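Local coordinates for protein epidermin leader peptide processing serine protease EpiP (Staphylococcus aureus subsp. aureus, PDB 3QFH) that probably cleaves the leader peptide from the precursor of the lantibiotic epidermin, acting as a subtilisin-like serine endopeptidase, at residues Y22-Y27 / Y75-C80; V44-P49 / L213-K218; G236-L241 / V303-A308; A259-I264 / S309-V314; L325-N330 / G342-Y347. One frame throughout, in Å; residues are numbered along the deposited sequence. Where two conformers were deposited one is given.

Interaction 1: residues Y22-Y27 / Y75-C80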
# COMPACT_ATOMS: atom_id res chain seq x y z
N TYR A 22 21.96 9.46 -9.42
CA TYR A 22 20.88 8.57 -9.80
C TYR A 22 19.81 9.33 -10.57
O TYR A 22 19.21 10.28 -10.05
CB TYR A 22 20.26 7.91 -8.56
CG TYR A 22 21.12 6.80 -7.96
CD1 TYR A 22 22.15 7.07 -7.05
CD2 TYR A 22 20.89 5.47 -8.31
CE1 TYR A 22 22.94 6.02 -6.51
CE2 TYR A 22 21.67 4.43 -7.79
CZ TYR A 22 22.68 4.70 -6.90
OH TYR A 22 23.41 3.65 -6.41
N TYR A 23 19.58 8.92 -11.82
CA TYR A 23 18.53 9.52 -12.64
C TYR A 23 17.43 8.53 -12.97
O TYR A 23 17.68 7.34 -13.23
CB TYR A 23 19.09 10.09 -13.94
CG TYR A 23 19.92 11.34 -13.73
CD1 TYR A 23 19.31 12.60 -13.68
CD2 TYR A 23 21.29 11.27 -13.54
CE1 TYR A 23 20.05 13.75 -13.47
CE2 TYR A 23 22.05 12.42 -13.32
CZ TYR A 23 21.42 13.66 -13.29
OH TYR A 23 22.17 14.80 -13.08
N SER A 24 16.20 9.03 -12.91
CA SER A 24 15.02 8.28 -13.29
C SER A 24 14.75 8.62 -14.74
O SER A 24 14.70 9.80 -15.11
CB SER A 24 13.84 8.63 -12.40
OG SER A 24 14.07 8.19 -11.07
N VAL A 25 14.60 7.59 -15.58
CA VAL A 25 14.43 7.80 -17.00
C VAL A 25 13.23 7.07 -17.57
O VAL A 25 13.05 5.87 -17.33
CB VAL A 25 15.70 7.34 -17.78
CG1 VAL A 25 15.54 7.56 -19.26
CG2 VAL A 25 16.94 8.10 -17.27
N GLU A 26 12.41 7.80 -18.33
CA GLU A 26 11.28 7.21 -19.02
C GLU A 26 11.66 7.13 -20.49
O GLU A 26 11.97 8.14 -21.13
CB GLU A 26 10.00 8.01 -18.80
CG GLU A 26 8.77 7.38 -19.45
CD GLU A 26 7.44 7.92 -18.91
OE1 GLU A 26 7.44 8.81 -18.02
OE2 GLU A 26 6.39 7.42 -19.37
N TYR A 27 11.67 5.91 -21.02
CA TYR A 27 12.07 5.69 -22.40
C TYR A 27 10.88 5.28 -23.27
O TYR A 27 9.78 5.09 -22.79
CB TYR A 27 13.24 4.70 -22.48
CG TYR A 27 13.08 3.36 -21.78
CD1 TYR A 27 12.59 2.25 -22.45
CD2 TYR A 27 13.48 3.20 -20.46
CE1 TYR A 27 12.48 1.02 -21.82
CE2 TYR A 27 13.37 1.98 -19.82
CZ TYR A 27 12.87 0.89 -20.51
OH TYR A 27 12.76 -0.33 -19.88
N TYR A 75 11.43 11.23 -20.89
CA TYR A 75 11.75 12.12 -19.77
C TYR A 75 12.90 11.62 -18.93
O TYR A 75 13.14 10.41 -18.84
CB TYR A 75 10.56 12.28 -18.81
CG TYR A 75 9.32 12.82 -19.40
CD1 TYR A 75 9.25 14.14 -19.83
CD2 TYR A 75 8.17 12.04 -19.50
CE1 TYR A 75 8.10 14.65 -20.39
CE2 TYR A 75 7.01 12.54 -20.05
CZ TYR A 75 6.99 13.86 -20.49
OH TYR A 75 5.85 14.39 -21.02
N ILE A 76 13.57 12.56 -18.27
CA ILE A 76 14.63 12.26 -17.34
C ILE A 76 14.55 13.28 -16.21
O ILE A 76 14.34 14.47 -16.46
CB ILE A 76 16.06 12.36 -17.97
CG1 ILE A 76 16.23 11.43 -19.16
CG2 ILE A 76 17.13 12.01 -16.93
CD1 ILE A 76 17.63 11.53 -19.82
N ASN A 77 14.65 12.80 -14.97
CA ASN A 77 14.78 13.67 -13.80
C ASN A 77 15.63 12.98 -12.76
O ASN A 77 15.74 11.74 -12.75
CB ASN A 77 13.43 14.14 -13.22
CG ASN A 77 12.52 13.00 -12.77
OD1 ASN A 77 11.55 12.70 -13.45
ND2 ASN A 77 12.83 12.38 -11.64
N ALA A 78 16.27 13.77 -11.91
CA ALA A 78 17.07 13.23 -10.84
C ALA A 78 16.11 12.52 -9.93
O ALA A 78 15.03 13.03 -9.69
CB ALA A 78 17.77 14.36 -10.09
N THR A 79 16.48 11.34 -9.45
CA THR A 79 15.63 10.60 -8.52
C THR A 79 15.70 11.34 -7.19
O THR A 79 16.78 11.72 -6.75
CB THR A 79 16.17 9.19 -8.30
OG1 THR A 79 16.51 8.59 -9.56
CG2 THR A 79 15.17 8.33 -7.54
N CYS A 80 14.56 11.57 -6.54
CA CYS A 80 14.57 12.28 -5.24
C CYS A 80 13.90 11.51 -4.10
O CYS A 80 13.28 10.47 -4.33
CB CYS A 80 13.96 13.67 -5.39
SG CYS A 80 15.01 14.81 -6.35

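Interaction 2: residues V44-P49 / L213-K218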
# COMPACT_ATOMS: atom_id res chain seq x y z
N VAL A 44 22.69 1.18 -16.05
CA VAL A 44 21.31 0.98 -15.62
C VAL A 44 21.27 0.22 -14.30
O VAL A 44 21.67 -0.93 -14.24
CB VAL A 44 20.52 0.20 -16.68
CG1 VAL A 44 19.09 -0.08 -16.20
CG2 VAL A 44 20.50 0.95 -18.00
N VAL A 45 20.80 0.86 -13.23
CA VAL A 45 20.75 0.20 -11.91
C VAL A 45 19.35 -0.35 -11.50
O VAL A 45 19.19 -0.99 -10.47
CB VAL A 45 21.31 1.14 -10.81
CG1 VAL A 45 22.82 1.44 -11.05
CG2 VAL A 45 20.53 2.42 -10.74
N TYR A 46 18.33 -0.07 -12.31
CA TYR A 46 16.97 -0.59 -12.06
C TYR A 46 16.22 -0.44 -13.38
O TYR A 46 16.48 0.49 -14.14
CB TYR A 46 16.27 0.18 -10.96
CG TYR A 46 15.28 -0.66 -10.18
CD1 TYR A 46 15.73 -1.62 -9.27
CD2 TYR A 46 13.90 -0.50 -10.32
CE1 TYR A 46 14.86 -2.40 -8.54
CE2 TYR A 46 13.00 -1.29 -9.58
CZ TYR A 46 13.49 -2.23 -8.69
OH TYR A 46 12.64 -3.02 -7.94
N ASN A 47 15.30 -1.34 -13.65
CA ASN A 47 14.58 -1.29 -14.91
C ASN A 47 13.26 -2.01 -14.79
O ASN A 47 13.19 -3.04 -14.14
CB ASN A 47 15.43 -1.92 -16.02
CG ASN A 47 14.83 -1.72 -17.42
OD1 ASN A 47 14.09 -0.77 -17.67
ND2 ASN A 47 15.18 -2.61 -18.33
N ILE A 48 12.22 -1.42 -15.39
CA ILE A 48 10.88 -1.98 -15.42
C ILE A 48 10.42 -1.95 -16.90
O ILE A 48 9.80 -0.99 -17.33
CB ILE A 48 9.88 -1.15 -14.58
CG1 ILE A 48 10.47 -0.77 -13.22
CG2 ILE A 48 8.58 -1.93 -14.42
CD1 ILE A 48 9.53 0.04 -12.33
N PRO A 49 10.78 -2.99 -17.67
CA PRO A 49 10.45 -3.02 -19.11
C PRO A 49 8.98 -2.74 -19.44
O PRO A 49 8.70 -1.97 -20.35
CB PRO A 49 10.85 -4.44 -19.54
CG PRO A 49 11.93 -4.82 -18.59
CD PRO A 49 11.56 -4.17 -17.26
N LEU A 213 10.30 4.91 -5.29
CA LEU A 213 8.98 4.73 -5.91
C LEU A 213 9.07 3.79 -7.11
O LEU A 213 8.11 3.11 -7.43
CB LEU A 213 8.33 6.07 -6.30
CG LEU A 213 7.82 6.93 -5.13
CD1 LEU A 213 7.23 8.24 -5.64
CD2 LEU A 213 6.79 6.20 -4.30
N LEU A 214 10.23 3.75 -7.76
CA LEU A 214 10.43 2.82 -8.85
C LEU A 214 10.38 1.37 -8.39
O LEU A 214 9.95 0.51 -9.15
CB LEU A 214 11.74 3.09 -9.58
CG LEU A 214 11.78 4.40 -10.37
CD1 LEU A 214 13.18 4.58 -10.99
CD2 LEU A 214 10.72 4.43 -11.44
N TRP A 215 10.82 1.08 -7.16
CA TRP A 215 10.77 -0.31 -6.66
C TRP A 215 9.33 -0.68 -6.41
O TRP A 215 8.89 -1.80 -6.72
CB TRP A 215 11.58 -0.53 -5.37
CG TRP A 215 13.01 -0.03 -5.35
CD1 TRP A 215 13.79 0.28 -6.42
CD2 TRP A 215 13.87 0.06 -4.20
NE1 TRP A 215 15.05 0.65 -6.01
CE2 TRP A 215 15.13 0.50 -4.65
CE3 TRP A 215 13.68 -0.17 -2.84
CZ2 TRP A 215 16.20 0.74 -3.78
CZ3 TRP A 215 14.74 0.06 -1.97
CH2 TRP A 215 15.99 0.50 -2.45
N VAL A 216 8.58 0.27 -5.86
CA VAL A 216 7.16 0.08 -5.60
C VAL A 216 6.41 -0.21 -6.89
O VAL A 216 5.58 -1.12 -6.94
CB VAL A 216 6.53 1.30 -4.92
CG1 VAL A 216 5.00 1.09 -4.76
CG2 VAL A 216 7.20 1.59 -3.54
N SER A 217 6.73 0.55 -7.95
CA SER A 217 6.11 0.38 -9.24
C SER A 217 6.41 -0.99 -9.80
O SER A 217 5.52 -1.65 -10.30
CB SER A 217 6.56 1.47 -10.21
OG SER A 217 6.16 2.74 -9.72
N LYS A 218 7.65 -1.44 -9.68
CA LYS A 218 8.00 -2.76 -10.19
C LYS A 218 7.29 -3.85 -9.36
O LYS A 218 6.89 -4.87 -9.90
CB LYS A 218 9.50 -2.96 -10.19
CG LYS A 218 9.94 -4.19 -10.96
CD LYS A 218 11.45 -4.30 -10.99
CE LYS A 218 11.91 -5.47 -11.84
NZ LYS A 218 13.39 -5.51 -11.89
O HOH W 1 15.54 -3.57 -11.98

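Interaction 3: residues G236-L241 / V303-A308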
# COMPACT_ATOMS: atom_id res chain seq x y z
N GLY A 236 2.91 5.63 1.29
CA GLY A 236 2.49 6.85 0.66
C GLY A 236 3.72 7.70 0.46
O GLY A 236 4.81 7.38 0.94
N SER A 237 3.55 8.79 -0.28
CA SER A 237 4.63 9.72 -0.48
C SER A 237 4.04 10.96 -1.09
O SER A 237 3.05 10.90 -1.83
CB SER A 237 5.68 9.16 -1.44
OG SER A 237 5.17 9.14 -2.75
N TYR A 238 4.64 12.09 -0.78
CA TYR A 238 4.20 13.33 -1.35
C TYR A 238 5.18 13.58 -2.47
O TYR A 238 6.39 13.66 -2.25
CB TYR A 238 4.19 14.44 -0.32
CG TYR A 238 3.18 14.17 0.75
CD1 TYR A 238 1.85 14.51 0.56
CD2 TYR A 238 3.54 13.56 1.94
CE1 TYR A 238 0.90 14.25 1.53
CE2 TYR A 238 2.59 13.30 2.92
CZ TYR A 238 1.27 13.66 2.70
OH TYR A 238 0.31 13.41 3.66
N ILE A 239 4.64 13.67 -3.68
CA ILE A 239 5.44 13.80 -4.87
C ILE A 239 5.22 15.16 -5.51
O ILE A 239 4.11 15.70 -5.49
CB ILE A 239 5.09 12.64 -5.84
CG1 ILE A 239 6.14 12.49 -6.93
CG2 ILE A 239 3.68 12.81 -6.41
CD1 ILE A 239 5.95 11.25 -7.76
N ILE A 240 6.30 15.73 -6.06
CA ILE A 240 6.24 17.00 -6.76
C ILE A 240 6.17 16.73 -8.26
O ILE A 240 6.95 15.94 -8.79
CB ILE A 240 7.50 17.87 -6.46
CG1 ILE A 240 7.64 18.14 -4.96
CG2 ILE A 240 7.43 19.18 -7.22
CD1 ILE A 240 8.92 18.83 -4.56
N LEU A 241 5.21 17.36 -8.92
CA LEU A 241 5.09 17.25 -10.37
C LEU A 241 4.66 18.61 -10.89
O LEU A 241 3.92 19.33 -10.22
CB LEU A 241 4.11 16.17 -10.83
CG LEU A 241 2.62 16.37 -10.56
CD1 LEU A 241 1.81 15.38 -11.38
CD2 LEU A 241 2.34 16.24 -9.07
N VAL A 303 2.07 19.48 -5.40
CA VAL A 303 2.42 18.31 -4.62
C VAL A 303 1.20 17.38 -4.52
O VAL A 303 0.08 17.86 -4.32
CB VAL A 303 2.87 18.70 -3.21
CG1 VAL A 303 3.10 17.48 -2.36
CG2 VAL A 303 4.14 19.54 -3.29
N LYS A 304 1.41 16.08 -4.67
CA LYS A 304 0.31 15.12 -4.59
C LYS A 304 0.62 13.97 -3.65
O LYS A 304 1.77 13.54 -3.53
CB LYS A 304 -0.04 14.55 -5.96
CG LYS A 304 -0.58 15.57 -6.95
CD LYS A 304 -1.35 14.90 -8.09
CE LYS A 304 -2.67 14.29 -7.60
NZ LYS A 304 -3.43 13.59 -8.67
N ASP A 305 -0.42 13.47 -2.98
CA ASP A 305 -0.30 12.33 -2.08
C ASP A 305 -0.50 11.11 -2.97
O ASP A 305 -1.59 10.90 -3.47
CB ASP A 305 -1.38 12.44 -0.99
CG ASP A 305 -1.30 11.33 0.05
OD1 ASP A 305 -0.31 10.57 0.06
OD2 ASP A 305 -2.23 11.23 0.88
N VAL A 306 0.55 10.32 -3.19
CA VAL A 306 0.46 9.17 -4.10
C VAL A 306 0.91 7.85 -3.44
O VAL A 306 1.77 7.84 -2.57
CB VAL A 306 1.27 9.41 -5.39
CG1 VAL A 306 0.92 10.77 -5.97
CG2 VAL A 306 2.75 9.29 -5.16
N PRO A 307 0.33 6.73 -3.87
CA PRO A 307 -0.67 6.59 -4.91
C PRO A 307 -2.13 6.83 -4.47
O PRO A 307 -3.03 6.65 -5.27
CB PRO A 307 -0.50 5.13 -5.34
CG PRO A 307 -0.10 4.43 -4.09
CD PRO A 307 0.73 5.42 -3.31
N ALA A 308 -2.34 7.28 -3.23
CA ALA A 308 -3.70 7.46 -2.72
C ALA A 308 -4.60 8.35 -3.57
O ALA A 308 -5.80 8.09 -3.65
CB ALA A 308 -3.68 7.99 -1.27

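Interaction 4: residues A259-I264 / S309-V314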
# COMPACT_ATOMS: atom_id res chain seq x y z
N ALA A 259 5.58 6.38 -13.62
CA ALA A 259 5.87 4.96 -13.39
C ALA A 259 4.81 4.36 -12.47
O ALA A 259 4.26 3.29 -12.76
CB ALA A 259 7.25 4.78 -12.78
N LEU A 260 4.53 5.07 -11.39
CA LEU A 260 3.54 4.63 -10.40
C LEU A 260 2.10 4.57 -10.96
O LEU A 260 1.41 3.57 -10.75
CB LEU A 260 3.60 5.52 -9.15
CG LEU A 260 2.80 5.04 -7.95
CD1 LEU A 260 3.10 3.55 -7.63
CD2 LEU A 260 3.07 5.92 -6.75
N GLN A 261 1.66 5.61 -11.65
CA GLN A 261 0.32 5.60 -12.24
C GLN A 261 0.24 4.53 -13.33
O GLN A 261 -0.77 3.86 -13.46
CB GLN A 261 -0.07 6.96 -12.84
CG GLN A 261 -1.47 6.98 -13.46
CD GLN A 261 -2.56 6.75 -12.43
OE1 GLN A 261 -3.00 7.69 -11.78
NE2 GLN A 261 -2.98 5.50 -12.27
N LYS A 262 1.31 4.37 -14.11
CA LYS A 262 1.32 3.34 -15.16
C LYS A 262 1.31 1.93 -14.56
O LYS A 262 0.68 1.04 -15.10
CB LYS A 262 2.47 3.52 -16.15
CG LYS A 262 2.29 4.74 -17.05
CD LYS A 262 3.56 5.12 -17.84
CE LYS A 262 3.97 4.07 -18.86
NZ LYS A 262 5.19 4.49 -19.65
N ALA A 263 1.99 1.74 -13.43
CA ALA A 263 1.99 0.44 -12.76
C ALA A 263 0.55 0.08 -12.33
O ALA A 263 0.08 -1.03 -12.58
CB ALA A 263 2.92 0.47 -11.54
N ILE A 264 -0.11 1.03 -11.69
CA ILE A 264 -1.51 0.90 -11.24
C ILE A 264 -2.47 0.54 -12.42
O ILE A 264 -3.30 -0.36 -12.31
CB ILE A 264 -1.96 2.20 -10.51
CG1 ILE A 264 -1.20 2.31 -9.19
CG2 ILE A 264 -3.48 2.21 -10.24
CD1 ILE A 264 -1.34 3.64 -8.49
N SER A 309 -4.04 9.38 -4.19
CA SER A 309 -4.84 10.31 -4.99
C SER A 309 -4.80 9.99 -6.48
O SER A 309 -5.30 10.74 -7.28
CB SER A 309 -4.34 11.75 -4.79
OG SER A 309 -3.00 11.87 -5.26
N MET A 310 -4.20 8.87 -6.86
CA MET A 310 -4.08 8.52 -8.28
C MET A 310 -5.33 7.85 -8.83
O MET A 310 -6.21 7.44 -8.10
CB MET A 310 -2.85 7.65 -8.51
CG MET A 310 -1.53 8.43 -8.57
SD MET A 310 -0.14 7.29 -8.76
CE MET A 310 1.21 8.41 -9.19
N ASP A 311 -5.39 7.73 -10.15
CA ASP A 311 -6.52 7.08 -10.78
C ASP A 311 -6.46 5.57 -10.58
O ASP A 311 -5.37 4.98 -10.51
CB ASP A 311 -6.53 7.38 -12.29
CG ASP A 311 -6.62 8.87 -12.59
OD1 ASP A 311 -7.26 9.62 -11.79
OD2 ASP A 311 -6.07 9.29 -13.62
N ASN A 312 -7.64 4.97 -10.46
CA ASN A 312 -7.80 3.53 -10.34
C ASN A 312 -7.24 2.89 -9.06
O ASN A 312 -6.70 1.79 -9.08
CB ASN A 312 -7.24 2.87 -11.58
CG ASN A 312 -7.96 3.31 -12.83
OD1 ASN A 312 -9.18 3.26 -12.87
ND2 ASN A 312 -7.22 3.73 -13.85
N VAL A 313 -7.37 3.59 -7.95
CA VAL A 313 -6.96 3.05 -6.66
C VAL A 313 -8.14 3.16 -5.71
O VAL A 313 -8.94 4.09 -5.81
CB VAL A 313 -5.77 3.82 -6.05
CG1 VAL A 313 -4.58 3.84 -7.02
CG2 VAL A 313 -6.18 5.22 -5.70
N VAL A 314 -8.25 2.20 -4.81
CA VAL A 314 -9.26 2.23 -3.75
C VAL A 314 -8.48 2.91 -2.58
O VAL A 314 -7.51 2.33 -2.08
CB VAL A 314 -9.72 0.84 -3.36
CG1 VAL A 314 -10.59 0.91 -2.08
CG2 VAL A 314 -10.47 0.19 -4.50
O HOH W 2 -5.47 -0.65 -10.54

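Interaction 5: residues L325-N330 / G342-Y347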
# COMPACT_ATOMS: atom_id res chain seq x y z
N LEU A 325 -13.46 9.47 12.24
CA LEU A 325 -12.22 9.49 11.47
C LEU A 325 -11.03 9.71 12.40
O LEU A 325 -11.07 10.55 13.29
CB LEU A 325 -12.23 10.59 10.42
CG LEU A 325 -11.16 10.46 9.34
CD1 LEU A 325 -11.49 9.29 8.45
CD2 LEU A 325 -11.08 11.72 8.51
N SER A 326 -9.97 8.93 12.20
CA SER A 326 -8.77 9.10 12.98
C SER A 326 -8.23 10.52 12.76
O SER A 326 -8.26 11.03 11.63
CB SER A 326 -7.72 8.10 12.56
OG SER A 326 -8.17 6.78 12.74
N GLU A 327 -7.70 11.13 13.81
CA GLU A 327 -7.17 12.49 13.71
C GLU A 327 -5.99 12.60 12.73
O GLU A 327 -5.76 13.63 12.13
CB GLU A 327 -6.78 13.05 15.09
CG GLU A 327 -5.56 12.42 15.76
CD GLU A 327 -5.79 11.04 16.37
OE1 GLU A 327 -4.81 10.51 16.93
OE2 GLU A 327 -6.92 10.48 16.29
N PHE A 328 -5.26 11.50 12.56
CA PHE A 328 -4.12 11.50 11.66
C PHE A 328 -4.49 11.14 10.21
O PHE A 328 -3.64 11.20 9.34
CB PHE A 328 -3.07 10.51 12.16
CG PHE A 328 -3.60 9.09 12.41
CD1 PHE A 328 -3.76 8.62 13.71
CD2 PHE A 328 -3.89 8.24 11.37
CE1 PHE A 328 -4.23 7.36 13.97
CE2 PHE A 328 -4.36 6.95 11.60
CZ PHE A 328 -4.53 6.50 12.91
N SER A 329 -5.73 10.77 9.94
CA SER A 329 -6.07 10.34 8.59
C SER A 329 -6.24 11.48 7.60
O SER A 329 -6.97 12.44 7.85
CB SER A 329 -7.35 9.50 8.56
OG SER A 329 -7.51 8.88 7.27
N ASN A 330 -5.56 11.40 6.48
CA ASN A 330 -5.85 12.34 5.42
C ASN A 330 -7.29 12.05 4.96
O ASN A 330 -7.86 10.98 5.25
CB ASN A 330 -4.88 12.18 4.24
CG ASN A 330 -3.49 12.74 4.52
OD1 ASN A 330 -3.18 13.22 5.63
ND2 ASN A 330 -2.65 12.70 3.50
N GLY A 342 -8.24 2.08 12.02
CA GLY A 342 -6.80 2.18 12.03
C GLY A 342 -6.27 2.73 13.34
O GLY A 342 -5.07 2.80 13.52
N GLY A 343 -7.16 3.16 14.24
CA GLY A 343 -6.78 3.61 15.55
C GLY A 343 -6.77 5.10 15.78
O GLY A 343 -7.24 5.87 14.98
N SER A 344 -6.23 5.47 16.93
CA SER A 344 -6.16 6.87 17.32
C SER A 344 -5.16 7.04 18.46
O SER A 344 -4.81 6.06 19.13
CB SER A 344 -7.54 7.34 17.80
OG SER A 344 -7.49 8.66 18.34
N PHE A 345 -4.71 8.28 18.66
CA PHE A 345 -3.82 8.62 19.76
C PHE A 345 -4.45 9.71 20.61
O PHE A 345 -3.75 10.36 21.39
CB PHE A 345 -2.42 9.05 19.27
CG PHE A 345 -1.63 7.93 18.65
CD1 PHE A 345 -1.12 6.92 19.44
CD2 PHE A 345 -1.39 7.89 17.30
CE1 PHE A 345 -0.41 5.86 18.87
CE2 PHE A 345 -0.67 6.85 16.73
CZ PHE A 345 -0.18 5.84 17.52
N ALA A 346 -5.77 9.87 20.49
CA ALA A 346 -6.49 10.90 21.26
C ALA A 346 -6.27 10.73 22.75
O ALA A 346 -6.01 11.68 23.45
CB ALA A 346 -7.97 10.89 20.92
N TYR A 347 -6.38 9.50 23.24
CA TYR A 347 -6.18 9.24 24.64
C TYR A 347 -4.78 9.57 25.11
O TYR A 347 -4.61 10.14 26.19
CB TYR A 347 -6.45 7.78 24.98
CG TYR A 347 -7.89 7.40 25.06
CD1 TYR A 347 -8.82 8.19 25.76
CD2 TYR A 347 -8.31 6.19 24.54
CE1 TYR A 347 -10.14 7.79 25.87
CE2 TYR A 347 -9.60 5.79 24.65
CZ TYR A 347 -10.52 6.58 25.31
OH TYR A 347 -11.79 6.13 25.38

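Interaction 1: residues Y22-Y27 / Y75-C80
Strands 22-27 and 75-78 run antiparallel, their axes 4.6 Å apart at closest approach and inclined at 159°, with the non-hydrogen-bonded pair Val25–Ile76 set between the hydrogen-bonded pairs Ser24–Asn77 and Glu26–Tyr75. Ser24 N meets Asn77 O at 2.8 Å, nearly along the C=O axis. Past the end of its strand, Thr79 N prolongs the ladder by reaching Tyr22 O at 3.0 Å from above the carbonyl plane. Ser24, Glu26, Tyr75 and Asn77 share one face. Beside them Ser24 OG and Thr79 OG1 lie 2.9 Å apart, a hydrogen bond in which either could be the donor, though the place of Ser24 OG is less certain. Asn77 CG sits in the crowded position between backbone N and carbonyl carbon (chi1 59°), so that ND2 of Asn77 donates to Ala78 O at 3.0 Å. The same amide meets helix 254-269, OD1 accepting from Val255 N. Glu26 lies alongside Tyr75, its OE1 in the ring plane 3.6 Å from the edge atom CD2, while its OE2 pairs with Lys262. On the other face Val25 CG2 lies 3.9 Å from Ile76 CG1, and Ile76 continues onto Leu66 of helix 60-66. These are neighbouring strands, 20-27 inside and 73-78 at the edge to which strand 249-250 adds, of a beta-alpha-beta-beta-alpha-beta fold like that of subtilase propeptides.

Interaction 2: residues V44-P49 / L213-K218
The seam between a propeptide-like sheet and the protease helices packed against it is the setting here, with edge strand 43-48 running alongside the start of helix 213-225, the two directions 37° apart. Tyr46 has the largest share of the contact. Over one face of its ring comes Trp215 CD1, 3.4 Å from Tyr46 CZ, the ring planes meeting obliquely at 43°. A water lies over the opposite face, and there too Lys218 NZ stands 4.8 Å from the ring centroid in a cation-pi interaction. Tyr46 OH hydrogen-bonds Leu151 O of a neighbouring loop. A classic beta bulge, in which Val45 and Tyr46 both face Gln55 of the neighbouring strand, interrupts the regular pleat of the edge strand just where this ring turns toward the helix. Lys218 is fully extended, with CG anti to the backbone N, and runs past Ile48 in the opposite direction. Lys218 NZ makes a weak 3.3 Å bond to Asn47 O and a firmer one of 2.9 Å to the water, which also accepts from Asn47 N at 2.8 Å. Ile48 pushes CD1 against the helix backbone, 3.2 Å from Leu214 O, and its CD1 also packs 3.7 Å from Lys218 CB.

Interaction 3: residues G236-L241 / V303-A308
Gly236 opens segment 236-241 with a CA-H...O contact to Val306 O, 3.5 Å from its CA. Ser237 then begins the antiparallel pairing, its O accepting from Val306 N at 2.9 Å in an almost straight bond (179°), while the return bond from Ser237 N is weak. Tyr238 turns its ring to the other face, where Asp305 OD1 lies over one side of it and the carboxylate plane is tilted by 27°. Both polar ends are bonded outside the ribbon: Tyr238 OH to Asp281 and Asn330, Asp305 OD2 to Tyr335 OH and Asn330 ND2. Ile239 exchanges two bonds with Lys304, the N-to-O distance from Lys304 N to Ile239 O being 2.8 Å. Ile239 CG2, in the crowded position between backbone N and carbonyl carbon, presses tightly on Val306 CG1 at 3.5 Å. Ile240 CG1 crosses Val303 CG2 obliquely at 4.1 Å, and Leu241 CD2 rests 3.7 Å from Lys304 CG on the aliphatic part of that chain. The result is a two-stranded antiparallel ribbon, followed by a cis peptide between Val306 and Pro307 and packed against two helices of the subtilase fold, with Ser237 and Ile239 on Leu213 of helix 213-225 and Val306 on Leu260 of helix 254-269.

Interaction 4: residues A259-I264 / S309-V314
Met310, the first residue of segment 309-314 to touch the helix, sends its extended side chain over the helix surface (chi2 177°) and crosses Leu260 at about a right angle, its CE 3.8 Å from Leu260 CB. On the way it slides past Gln261 in the opposite direction, Met310 CB lying 3.3 Å from Gln261 OE1. At Asp311 the side-chain amide of Gln261 grips the backbone of one residue from both ends. Asp311 N donates to a lone pair of Gln261 OE1 at 2.9 Å, and Gln261 NE2 donates to Asp311 O at 3.0 Å, with that oxygen close to the amide plane. The bend of the glutamine at chi2 (65°) brings its amide round to the loop, and the paired bonds fix both its rotation and which end is oxygen. Asn312 takes up a left-handed backbone conformation (phi 65°); its O and Ile264 O are bridged by a water that donates to each, while its ND2 bonds Asn265 OD1. Val313 then closes the contact through CG1, 3.6 Å from Ile264 CD1, and Ile264 CG2 meanwhile lies 3.4 Å from Asp311 O. Helix 254-269 thus has this connection along one flank and helix 213-225 against another, where Leu260 meets Ser217 and Ile220, while the loop leads directly into strand 314-319, next to strand 273-277 in the central parallel sheet.

Interaction 5: residues L325-N330 / G342-Y347
The Phe328 ring has Ser326 CB over one face and Gly342 O at its edge, near the ring plane and 3.8 Å from CZ. Phe345 approaches the same ring obliquely, its CD2 4.4 Å from Phe328 CD1. A third flat group, the carboxylate of Glu327, makes two of the three hydrogen bonds across the contact. CG in the crowded position (chi1 70°) and a bend at chi2 (-76°) bring it round to the start of helix 346-358, where both oxygens use their syn lone pairs: Glu327 OE1 accepts from Phe345 N at 2.8 Å and Glu327 OE2 from Ser344 OG, also at 2.8 Å. Ser344 OG in turn accepts from Ala346 N at 3.0 Å, so a single hydroxyl relays the carboxylate to the first turn of the helix, and the helix start would be expected to stabilise the negative charge. Ser326 OG donates to Gly343 O over a short 2.6 Å and is further bonded to Ser318. Gly343 itself adopts a positive phi of 103°, well suited to a residue without a side chain. In motif terms, a type I turn from Ser326 to Ser329 presents its second residue to an ST turn at a helix start with Phe345 as N-cap, with Gly342 near, but not touching, the probable Ser-His-Asp triad of this subtilase.

From the N terminus, interaction 1 closes a loop within the propeptide-like sheet, and interaction 2 opens inside that loop but closes far downstream on helix 213-225, so the two cross and tie the sheet to the protease. Interaction 3 begins next, touching interaction 2 through Leu213; interaction 4 crosses it, since helix 254-269 lies between the ribbon strands in sequence and segment 309-314 follows the second of them. That helix also reaches back to interaction 1 through the Lys262–Glu26 salt bridge and packs on Ser217 of interaction 2. Interaction 5 closes a short loop last, on the far side of the chain's centre from interaction 2, joined to interaction 3 through Asn330.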